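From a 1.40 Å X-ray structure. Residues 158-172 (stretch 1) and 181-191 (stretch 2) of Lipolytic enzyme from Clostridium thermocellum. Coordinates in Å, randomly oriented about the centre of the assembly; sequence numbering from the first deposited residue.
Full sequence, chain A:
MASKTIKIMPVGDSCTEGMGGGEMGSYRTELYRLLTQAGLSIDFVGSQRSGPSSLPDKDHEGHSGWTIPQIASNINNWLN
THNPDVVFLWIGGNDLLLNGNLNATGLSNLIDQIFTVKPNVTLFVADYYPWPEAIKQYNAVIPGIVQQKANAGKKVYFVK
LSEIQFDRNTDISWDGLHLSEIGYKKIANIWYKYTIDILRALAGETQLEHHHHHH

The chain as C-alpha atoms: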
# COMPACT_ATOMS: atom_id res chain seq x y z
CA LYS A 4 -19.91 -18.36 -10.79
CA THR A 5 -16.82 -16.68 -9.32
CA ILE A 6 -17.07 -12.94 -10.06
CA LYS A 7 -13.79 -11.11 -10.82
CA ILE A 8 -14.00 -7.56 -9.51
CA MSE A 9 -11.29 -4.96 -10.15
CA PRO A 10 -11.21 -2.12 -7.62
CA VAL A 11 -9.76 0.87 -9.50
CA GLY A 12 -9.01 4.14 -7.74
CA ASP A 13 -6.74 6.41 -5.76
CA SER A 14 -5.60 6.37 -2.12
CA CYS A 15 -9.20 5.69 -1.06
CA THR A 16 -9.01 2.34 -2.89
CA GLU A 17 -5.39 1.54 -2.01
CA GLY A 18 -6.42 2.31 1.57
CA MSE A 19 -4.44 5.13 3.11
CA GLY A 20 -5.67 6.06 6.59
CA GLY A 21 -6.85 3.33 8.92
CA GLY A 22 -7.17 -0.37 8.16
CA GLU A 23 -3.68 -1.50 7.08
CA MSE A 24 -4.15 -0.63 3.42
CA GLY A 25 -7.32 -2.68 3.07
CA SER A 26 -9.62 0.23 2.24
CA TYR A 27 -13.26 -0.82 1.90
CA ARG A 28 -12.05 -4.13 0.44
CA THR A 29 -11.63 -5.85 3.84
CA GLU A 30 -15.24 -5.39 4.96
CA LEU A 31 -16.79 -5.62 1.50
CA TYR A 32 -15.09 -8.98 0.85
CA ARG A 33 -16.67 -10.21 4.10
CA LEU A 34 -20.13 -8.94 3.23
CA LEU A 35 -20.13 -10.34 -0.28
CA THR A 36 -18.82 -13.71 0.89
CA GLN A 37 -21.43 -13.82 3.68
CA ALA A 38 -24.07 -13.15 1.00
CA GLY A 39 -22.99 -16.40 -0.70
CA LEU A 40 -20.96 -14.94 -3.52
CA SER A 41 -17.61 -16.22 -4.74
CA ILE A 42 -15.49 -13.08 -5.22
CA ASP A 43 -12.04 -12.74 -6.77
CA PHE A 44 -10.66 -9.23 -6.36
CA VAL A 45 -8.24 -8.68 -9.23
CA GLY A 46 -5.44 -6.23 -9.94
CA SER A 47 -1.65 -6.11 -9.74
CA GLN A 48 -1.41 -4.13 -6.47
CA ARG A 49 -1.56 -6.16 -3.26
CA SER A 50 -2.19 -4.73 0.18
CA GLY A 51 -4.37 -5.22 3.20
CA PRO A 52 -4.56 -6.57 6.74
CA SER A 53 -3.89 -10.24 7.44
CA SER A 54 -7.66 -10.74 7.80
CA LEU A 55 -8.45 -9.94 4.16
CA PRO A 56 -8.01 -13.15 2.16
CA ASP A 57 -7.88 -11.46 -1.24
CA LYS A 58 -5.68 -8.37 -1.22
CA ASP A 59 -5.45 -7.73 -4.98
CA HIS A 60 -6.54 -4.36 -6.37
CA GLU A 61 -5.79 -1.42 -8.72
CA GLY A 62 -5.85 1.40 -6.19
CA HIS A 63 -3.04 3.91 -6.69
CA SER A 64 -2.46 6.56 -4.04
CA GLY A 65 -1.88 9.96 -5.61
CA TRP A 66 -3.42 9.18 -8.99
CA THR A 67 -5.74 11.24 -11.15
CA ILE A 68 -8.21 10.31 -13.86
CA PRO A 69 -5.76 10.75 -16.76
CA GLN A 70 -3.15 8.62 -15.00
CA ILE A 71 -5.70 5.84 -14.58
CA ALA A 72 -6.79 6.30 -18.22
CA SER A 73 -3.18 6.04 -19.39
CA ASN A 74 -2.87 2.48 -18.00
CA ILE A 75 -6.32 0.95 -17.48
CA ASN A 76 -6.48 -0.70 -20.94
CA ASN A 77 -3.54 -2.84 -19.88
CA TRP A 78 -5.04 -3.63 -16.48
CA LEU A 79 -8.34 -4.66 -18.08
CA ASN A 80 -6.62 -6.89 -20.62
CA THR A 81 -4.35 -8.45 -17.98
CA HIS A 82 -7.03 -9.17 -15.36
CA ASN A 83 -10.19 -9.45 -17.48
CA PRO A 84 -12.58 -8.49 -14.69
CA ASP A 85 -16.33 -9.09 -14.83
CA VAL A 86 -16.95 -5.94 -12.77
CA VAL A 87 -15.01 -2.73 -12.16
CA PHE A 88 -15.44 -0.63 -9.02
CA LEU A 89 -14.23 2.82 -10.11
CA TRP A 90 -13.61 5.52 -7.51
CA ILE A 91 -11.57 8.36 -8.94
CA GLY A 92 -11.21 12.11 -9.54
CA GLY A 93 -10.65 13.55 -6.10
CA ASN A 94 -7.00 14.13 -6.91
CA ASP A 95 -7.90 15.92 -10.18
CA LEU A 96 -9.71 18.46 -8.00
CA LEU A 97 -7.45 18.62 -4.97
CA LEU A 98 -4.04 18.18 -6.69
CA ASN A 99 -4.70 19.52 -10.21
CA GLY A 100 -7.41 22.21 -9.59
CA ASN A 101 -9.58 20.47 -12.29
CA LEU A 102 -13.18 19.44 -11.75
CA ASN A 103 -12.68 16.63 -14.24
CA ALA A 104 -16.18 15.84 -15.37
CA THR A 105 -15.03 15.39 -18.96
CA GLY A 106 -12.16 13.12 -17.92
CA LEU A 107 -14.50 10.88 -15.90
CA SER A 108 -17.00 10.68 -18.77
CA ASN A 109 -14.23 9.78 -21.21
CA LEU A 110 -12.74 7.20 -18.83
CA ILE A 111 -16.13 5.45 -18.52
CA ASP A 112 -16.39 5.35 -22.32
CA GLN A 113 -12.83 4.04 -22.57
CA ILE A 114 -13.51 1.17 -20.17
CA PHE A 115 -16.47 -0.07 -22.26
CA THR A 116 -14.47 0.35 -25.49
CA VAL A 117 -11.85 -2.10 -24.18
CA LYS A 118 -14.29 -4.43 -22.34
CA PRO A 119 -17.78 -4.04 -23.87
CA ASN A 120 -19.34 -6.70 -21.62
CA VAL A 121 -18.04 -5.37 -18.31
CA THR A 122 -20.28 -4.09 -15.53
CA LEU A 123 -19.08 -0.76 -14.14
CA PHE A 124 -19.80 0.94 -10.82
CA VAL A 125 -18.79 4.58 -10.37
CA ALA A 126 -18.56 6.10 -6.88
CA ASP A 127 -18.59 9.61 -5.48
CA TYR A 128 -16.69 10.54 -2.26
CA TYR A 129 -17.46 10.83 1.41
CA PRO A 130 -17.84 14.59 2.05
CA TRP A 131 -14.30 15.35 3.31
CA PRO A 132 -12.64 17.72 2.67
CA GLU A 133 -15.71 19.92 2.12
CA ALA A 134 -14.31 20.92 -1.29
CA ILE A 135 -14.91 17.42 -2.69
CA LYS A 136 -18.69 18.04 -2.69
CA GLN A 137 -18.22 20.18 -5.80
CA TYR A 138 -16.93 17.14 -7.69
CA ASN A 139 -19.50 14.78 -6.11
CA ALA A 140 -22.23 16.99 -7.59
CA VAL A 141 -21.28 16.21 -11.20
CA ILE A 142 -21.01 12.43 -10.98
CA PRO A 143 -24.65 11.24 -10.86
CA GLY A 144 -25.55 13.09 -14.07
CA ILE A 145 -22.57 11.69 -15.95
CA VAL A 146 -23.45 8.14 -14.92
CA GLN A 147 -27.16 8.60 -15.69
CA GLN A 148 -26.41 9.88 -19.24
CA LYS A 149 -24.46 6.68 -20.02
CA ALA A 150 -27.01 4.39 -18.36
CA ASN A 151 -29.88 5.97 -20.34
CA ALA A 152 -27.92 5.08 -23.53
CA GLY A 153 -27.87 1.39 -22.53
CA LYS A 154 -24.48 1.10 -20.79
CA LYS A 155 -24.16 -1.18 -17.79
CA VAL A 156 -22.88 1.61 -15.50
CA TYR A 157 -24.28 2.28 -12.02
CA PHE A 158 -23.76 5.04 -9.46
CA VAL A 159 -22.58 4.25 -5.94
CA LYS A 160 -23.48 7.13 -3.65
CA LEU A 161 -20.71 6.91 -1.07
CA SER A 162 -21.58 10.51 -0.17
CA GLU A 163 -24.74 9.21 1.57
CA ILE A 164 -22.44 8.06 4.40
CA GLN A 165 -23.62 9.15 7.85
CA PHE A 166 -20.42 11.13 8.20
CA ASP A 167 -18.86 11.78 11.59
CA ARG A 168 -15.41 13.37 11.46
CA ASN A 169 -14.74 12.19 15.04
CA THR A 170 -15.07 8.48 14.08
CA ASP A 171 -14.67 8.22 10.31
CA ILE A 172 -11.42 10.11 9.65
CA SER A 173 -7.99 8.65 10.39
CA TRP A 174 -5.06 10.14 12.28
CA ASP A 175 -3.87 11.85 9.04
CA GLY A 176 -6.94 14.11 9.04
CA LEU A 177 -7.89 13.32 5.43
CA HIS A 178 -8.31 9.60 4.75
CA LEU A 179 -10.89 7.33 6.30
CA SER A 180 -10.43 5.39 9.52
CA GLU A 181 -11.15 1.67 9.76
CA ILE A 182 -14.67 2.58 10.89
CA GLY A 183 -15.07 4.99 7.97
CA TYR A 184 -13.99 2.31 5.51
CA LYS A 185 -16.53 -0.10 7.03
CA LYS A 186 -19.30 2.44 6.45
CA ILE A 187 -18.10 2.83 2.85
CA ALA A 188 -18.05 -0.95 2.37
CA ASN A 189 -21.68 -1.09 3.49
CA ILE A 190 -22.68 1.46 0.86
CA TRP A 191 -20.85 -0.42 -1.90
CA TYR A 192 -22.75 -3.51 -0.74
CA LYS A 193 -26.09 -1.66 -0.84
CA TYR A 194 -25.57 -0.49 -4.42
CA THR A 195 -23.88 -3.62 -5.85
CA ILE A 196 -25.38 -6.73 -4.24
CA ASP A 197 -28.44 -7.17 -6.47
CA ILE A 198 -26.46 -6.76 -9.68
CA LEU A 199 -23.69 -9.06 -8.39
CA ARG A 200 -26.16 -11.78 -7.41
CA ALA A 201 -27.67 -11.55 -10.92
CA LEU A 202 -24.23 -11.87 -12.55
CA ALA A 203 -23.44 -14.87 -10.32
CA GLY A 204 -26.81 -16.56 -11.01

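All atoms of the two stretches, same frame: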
# COMPACT_ATOMS: atom_id res chain seq x y z
N PHE A 158 -24.29 4.08 -10.42
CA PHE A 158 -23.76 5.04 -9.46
C PHE A 158 -23.79 4.47 -8.06
O PHE A 158 -24.78 3.88 -7.62
CB PHE A 158 -24.59 6.34 -9.53
CG PHE A 158 -24.18 7.40 -8.55
CD1 PHE A 158 -22.88 7.87 -8.48
CD2 PHE A 158 -25.12 7.96 -7.71
CE1 PHE A 158 -22.54 8.86 -7.58
CE2 PHE A 158 -24.78 8.95 -6.82
CZ PHE A 158 -23.48 9.40 -6.75
N VAL A 159 -22.69 4.64 -7.33
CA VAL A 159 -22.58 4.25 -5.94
C VAL A 159 -22.41 5.51 -5.12
O VAL A 159 -21.38 6.19 -5.17
CB VAL A 159 -21.40 3.29 -5.73
CG1 VAL A 159 -21.26 2.94 -4.24
CG2 VAL A 159 -21.58 2.03 -6.61
N LYS A 160 -23.46 5.87 -4.38
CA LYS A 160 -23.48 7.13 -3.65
C LYS A 160 -22.80 7.02 -2.30
O LYS A 160 -23.43 7.06 -1.25
CB LYS A 160 -24.94 7.60 -3.48
CG LYS A 160 -25.05 9.04 -3.02
CD LYS A 160 -26.49 9.52 -2.97
CE LYS A 160 -26.66 10.74 -2.11
NZ LYS A 160 -27.99 11.39 -2.35
N LEU A 161 -21.47 6.92 -2.31
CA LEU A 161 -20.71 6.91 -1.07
C LEU A 161 -20.93 8.16 -0.23
O LEU A 161 -20.77 8.15 1.00
CB LEU A 161 -19.21 6.70 -1.34
CG LEU A 161 -18.85 5.39 -2.07
CD1 LEU A 161 -17.35 5.27 -2.24
CD2 LEU A 161 -19.41 4.17 -1.33
N SER A 162 -21.30 9.27 -0.89
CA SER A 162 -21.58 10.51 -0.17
C SER A 162 -22.80 10.46 0.75
O SER A 162 -22.97 11.38 1.56
CB SER A 162 -21.74 11.67 -1.15
OG SER A 162 -22.82 11.45 -2.04
N GLU A 163 -23.60 9.40 0.66
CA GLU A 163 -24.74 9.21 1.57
C GLU A 163 -24.30 8.70 2.95
O GLU A 163 -25.14 8.57 3.87
CB GLU A 163 -25.80 8.31 0.95
CG GLU A 163 -25.58 6.81 1.15
CD GLU A 163 -26.60 5.95 0.44
OE1 GLU A 163 -27.20 6.42 -0.55
OE2 GLU A 163 -26.78 4.79 0.86
N ILE A 164 -23.02 8.40 3.11
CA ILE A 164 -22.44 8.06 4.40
C ILE A 164 -22.94 9.00 5.50
O ILE A 164 -23.02 10.21 5.30
CB ILE A 164 -20.87 8.07 4.33
CG1 ILE A 164 -20.26 7.56 5.64
CG2 ILE A 164 -20.35 9.47 3.97
CD1 ILE A 164 -18.76 7.23 5.52
N GLN A 165 -23.31 8.40 6.63
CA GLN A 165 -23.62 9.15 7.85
C GLN A 165 -22.29 9.60 8.44
O GLN A 165 -21.71 8.93 9.29
CB GLN A 165 -24.39 8.25 8.83
CG GLN A 165 -24.59 8.81 10.25
CD GLN A 165 -23.57 8.29 11.29
OE1 GLN A 165 -23.14 9.04 12.17
NE2 GLN A 165 -23.21 7.02 11.20
N PHE A 166 -21.80 10.73 7.96
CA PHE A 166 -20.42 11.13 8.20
C PHE A 166 -20.22 11.77 9.57
O PHE A 166 -20.91 12.71 9.93
CB PHE A 166 -19.95 12.09 7.10
CG PHE A 166 -18.50 12.44 7.20
CD1 PHE A 166 -17.53 11.50 6.91
CD2 PHE A 166 -18.10 13.72 7.58
CE1 PHE A 166 -16.18 11.82 7.00
CE2 PHE A 166 -16.76 14.04 7.68
CZ PHE A 166 -15.79 13.09 7.39
N ASP A 167 -19.25 11.25 10.30
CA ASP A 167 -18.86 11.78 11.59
C ASP A 167 -17.35 11.89 11.60
O ASP A 167 -16.65 10.88 11.67
CB ASP A 167 -19.37 10.86 12.69
CG ASP A 167 -19.11 11.41 14.08
OD1 ASP A 167 -18.33 12.38 14.24
OD2 ASP A 167 -19.71 10.87 15.03
N ARG A 168 -16.85 13.11 11.50
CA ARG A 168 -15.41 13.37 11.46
C ARG A 168 -14.66 12.83 12.68
O ARG A 168 -13.47 12.52 12.59
CB ARG A 168 -15.16 14.88 11.30
CG ARG A 168 -15.74 15.74 12.43
CD ARG A 168 -16.55 16.93 11.90
NE ARG A 168 -17.60 16.55 10.95
CZ ARG A 168 -18.74 15.92 11.26
NH1 ARG A 168 -19.01 15.55 12.51
NH2 ARG A 168 -19.61 15.63 10.30
N ASN A 169 -15.35 12.72 13.82
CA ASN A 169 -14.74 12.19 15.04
C ASN A 169 -14.61 10.66 15.10
O ASN A 169 -13.93 10.14 15.98
CB ASN A 169 -15.51 12.70 16.27
CG ASN A 169 -15.44 14.22 16.41
OD1 ASN A 169 -14.38 14.83 16.24
ND2 ASN A 169 -16.57 14.83 16.72
N THR A 170 -15.24 9.95 14.17
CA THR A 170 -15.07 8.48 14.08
C THR A 170 -14.52 8.02 12.73
O THR A 170 -13.81 7.01 12.66
CB THR A 170 -16.40 7.72 14.34
OG1 THR A 170 -17.39 8.06 13.35
CG2 THR A 170 -16.96 8.04 15.73
N ASP A 171 -14.85 8.74 11.67
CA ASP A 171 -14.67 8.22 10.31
C ASP A 171 -13.39 8.66 9.62
O ASP A 171 -13.08 8.15 8.54
CB ASP A 171 -15.86 8.66 9.46
CG ASP A 171 -17.18 8.12 9.98
OD1 ASP A 171 -17.16 7.19 10.81
OD2 ASP A 171 -18.24 8.61 9.54
N ILE A 172 -12.67 9.60 10.21
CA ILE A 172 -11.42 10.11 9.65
C ILE A 172 -10.22 9.64 10.47
O ILE A 172 -10.25 9.65 11.69
CB ILE A 172 -11.44 11.64 9.54
CG1 ILE A 172 -12.53 12.09 8.55
CG2 ILE A 172 -10.07 12.19 9.11
CD1 ILE A 172 -12.42 11.48 7.13
N GLU A 181 -10.60 3.00 9.95
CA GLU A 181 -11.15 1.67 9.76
C GLU A 181 -12.69 1.69 9.83
O GLU A 181 -13.36 1.04 9.02
CB GLU A 181 -10.57 0.73 10.82
CG GLU A 181 -10.75 -0.73 10.58
CD GLU A 181 -9.84 -1.55 11.49
OE1 GLU A 181 -9.89 -1.34 12.71
OE2 GLU A 181 -9.04 -2.38 10.99
N ILE A 182 -13.23 2.43 10.78
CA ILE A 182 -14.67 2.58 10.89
C ILE A 182 -15.26 3.26 9.66
O ILE A 182 -16.27 2.82 9.13
CB ILE A 182 -15.06 3.33 12.18
CG1 ILE A 182 -15.00 2.35 13.35
CG2 ILE A 182 -16.47 3.93 12.08
CD1 ILE A 182 -16.24 1.48 13.48
N GLY A 183 -14.61 4.30 9.16
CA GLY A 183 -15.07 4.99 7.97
C GLY A 183 -15.08 4.06 6.77
O GLY A 183 -16.03 4.05 6.00
N TYR A 184 -14.03 3.26 6.61
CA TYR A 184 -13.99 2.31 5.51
C TYR A 184 -15.08 1.24 5.61
O TYR A 184 -15.60 0.79 4.60
CB TYR A 184 -12.62 1.65 5.37
CG TYR A 184 -11.58 2.49 4.65
CD1 TYR A 184 -11.80 2.91 3.36
CD2 TYR A 184 -10.37 2.80 5.24
CE1 TYR A 184 -10.84 3.65 2.66
CE2 TYR A 184 -9.41 3.55 4.57
CZ TYR A 184 -9.65 3.97 3.28
OH TYR A 184 -8.70 4.71 2.58
N LYS A 185 -15.44 0.84 6.84
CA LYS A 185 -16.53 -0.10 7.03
C LYS A 185 -17.85 0.50 6.59
O LYS A 185 -18.63 -0.16 5.92
CB LYS A 185 -16.62 -0.55 8.49
CG LYS A 185 -15.67 -1.64 8.86
CD LYS A 185 -15.91 -2.10 10.29
CE LYS A 185 -17.31 -2.60 10.54
NZ LYS A 185 -17.38 -3.21 11.92
N LYS A 186 -18.10 1.75 6.94
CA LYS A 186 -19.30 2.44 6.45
C LYS A 186 -19.34 2.49 4.92
O LYS A 186 -20.37 2.27 4.29
CB LYS A 186 -19.38 3.86 7.00
CG LYS A 186 -19.66 3.96 8.51
CD LYS A 186 -19.80 5.43 8.93
CE LYS A 186 -20.01 5.64 10.41
NZ LYS A 186 -20.26 7.08 10.71
N ILE A 187 -18.19 2.78 4.31
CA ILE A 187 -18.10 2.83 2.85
C ILE A 187 -18.37 1.46 2.23
O ILE A 187 -19.12 1.34 1.28
CB ILE A 187 -16.72 3.39 2.43
CG1 ILE A 187 -16.60 4.88 2.79
CG2 ILE A 187 -16.43 3.13 0.95
CD1 ILE A 187 -17.47 5.80 1.99
N ALA A 188 -17.79 0.41 2.82
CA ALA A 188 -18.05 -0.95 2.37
C ALA A 188 -19.55 -1.28 2.37
O ALA A 188 -20.05 -1.92 1.45
CB ALA A 188 -17.31 -1.94 3.24
N ASN A 189 -20.24 -0.84 3.41
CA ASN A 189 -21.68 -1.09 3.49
C ASN A 189 -22.48 -0.41 2.39
O ASN A 189 -23.46 -0.97 1.91
CB ASN A 189 -22.20 -0.82 4.89
CG ASN A 189 -21.94 -2.02 5.82
OD1 ASN A 189 -20.90 -2.11 6.44
ND2 ASN A 189 -22.86 -2.97 5.82
N ILE A 190 -22.01 0.76 1.95
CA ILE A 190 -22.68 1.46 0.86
C ILE A 190 -22.37 0.79 -0.48
O ILE A 190 -23.25 0.59 -1.30
CB ILE A 190 -22.33 2.96 0.85
CG1 ILE A 190 -22.74 3.63 2.17
CG2 ILE A 190 -22.99 3.66 -0.34
CD1 ILE A 190 -22.14 4.99 2.40
N TRP A 191 -21.11 0.39 -0.72
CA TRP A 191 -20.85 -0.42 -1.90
C TRP A 191 -21.77 -1.65 -1.93
O TRP A 191 -22.31 -1.99 -2.98
CB TRP A 191 -19.40 -0.94 -1.92
CG TRP A 191 -18.34 0.07 -2.34
CD1 TRP A 191 -17.50 0.73 -1.51
CD2 TRP A 191 -18.01 0.50 -3.68
NE1 TRP A 191 -16.66 1.55 -2.24
CE2 TRP A 191 -16.95 1.41 -3.57
CE3 TRP A 191 -18.49 0.19 -4.95
CZ2 TRP A 191 -16.38 2.04 -4.69
CZ3 TRP A 191 -17.93 0.80 -6.06
CH2 TRP A 191 -16.88 1.71 -5.92
O HOH W 1 -20.04 7.09 13.60

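Stretch 2 is a continuous helix, and stretch 1 runs along one side of it as the end of a strand (Val159), a 3-10 turn (161-163), a loop and a short, weakly bonded helix at about 168-171. The two run in opposite senses: Val159 lies near Trp191, Leu161 near Ile190, Ile164 near Lys186 and Asp171 near Gly183, and together they bury 695 Å². The backbones come closest at Gly183, whose CA lies 4.0 Å from Asp171 CA and 3.8 Å from Asp171 O; a CB here would fall 2.4 Å from that oxygen, so the backbones can come this close because glycine has no side chain.

At the other end the contact is apolar. Trp191 (chi1 m, chi2 102°) presents one ring face to stretch 1. Val159, chi1 t, sets CG1 4.3 Å from the centroid of the Trp191 six-membered ring, while Leu161, in the mt rotamer, sets CD2 4.1 Å from that of its five-membered ring; both are CH-pi contacts near the ring normal. The CA-to-CB bond of Leu161 points sideways, but its chi angles bring the branch end back to the helix, where CD2 also meets Ile190 CG2 at 3.7 Å. Ile190, chi1 m and chi2 t, points toward stretch 1 and reaches along the 3-10 turn: its CG2 lies 3.5 Å from Lys160 O, and its extended CD1 lies 3.9 Å from Ile164 CB. Ile164, with both chi angles t, likewise starts sideways and ends nearer, its CD1 4.0 Å from Ile187 CD1 and 3.7 Å from Lys186 CB.

Lys186 joins this apolar patch to a polar site. With chi1 m and chi2 to chi4 all t, its chain is fully extended, carrying the ammonium to the loop. Lys186 NZ donates to Gln165 O at 2.7 Å and forms a salt bridge with Asp171 OD2 at 2.8 Å; a weak bond from NZ to Asp171 OD1 spans 3.1 Å. A water accepts from Lys186 NZ at 2.9 Å and donates to Thr170 OG1 at 2.8 Å.

The carboxylate of Asp171 (chi1 m, chi2 -16°) is also held within its own stretch: OD2 accepts from Asp167 N at 2.9 Å, and OD1 from Thr170 OG1 (chi1 p) at 2.7 Å. Asp167, chi1 t, caps the short helix, its OD1 accepting from Asn169 N at 3.0 Å. Bonds within stretch 1 thus help hold the carboxylate that meets Lys186.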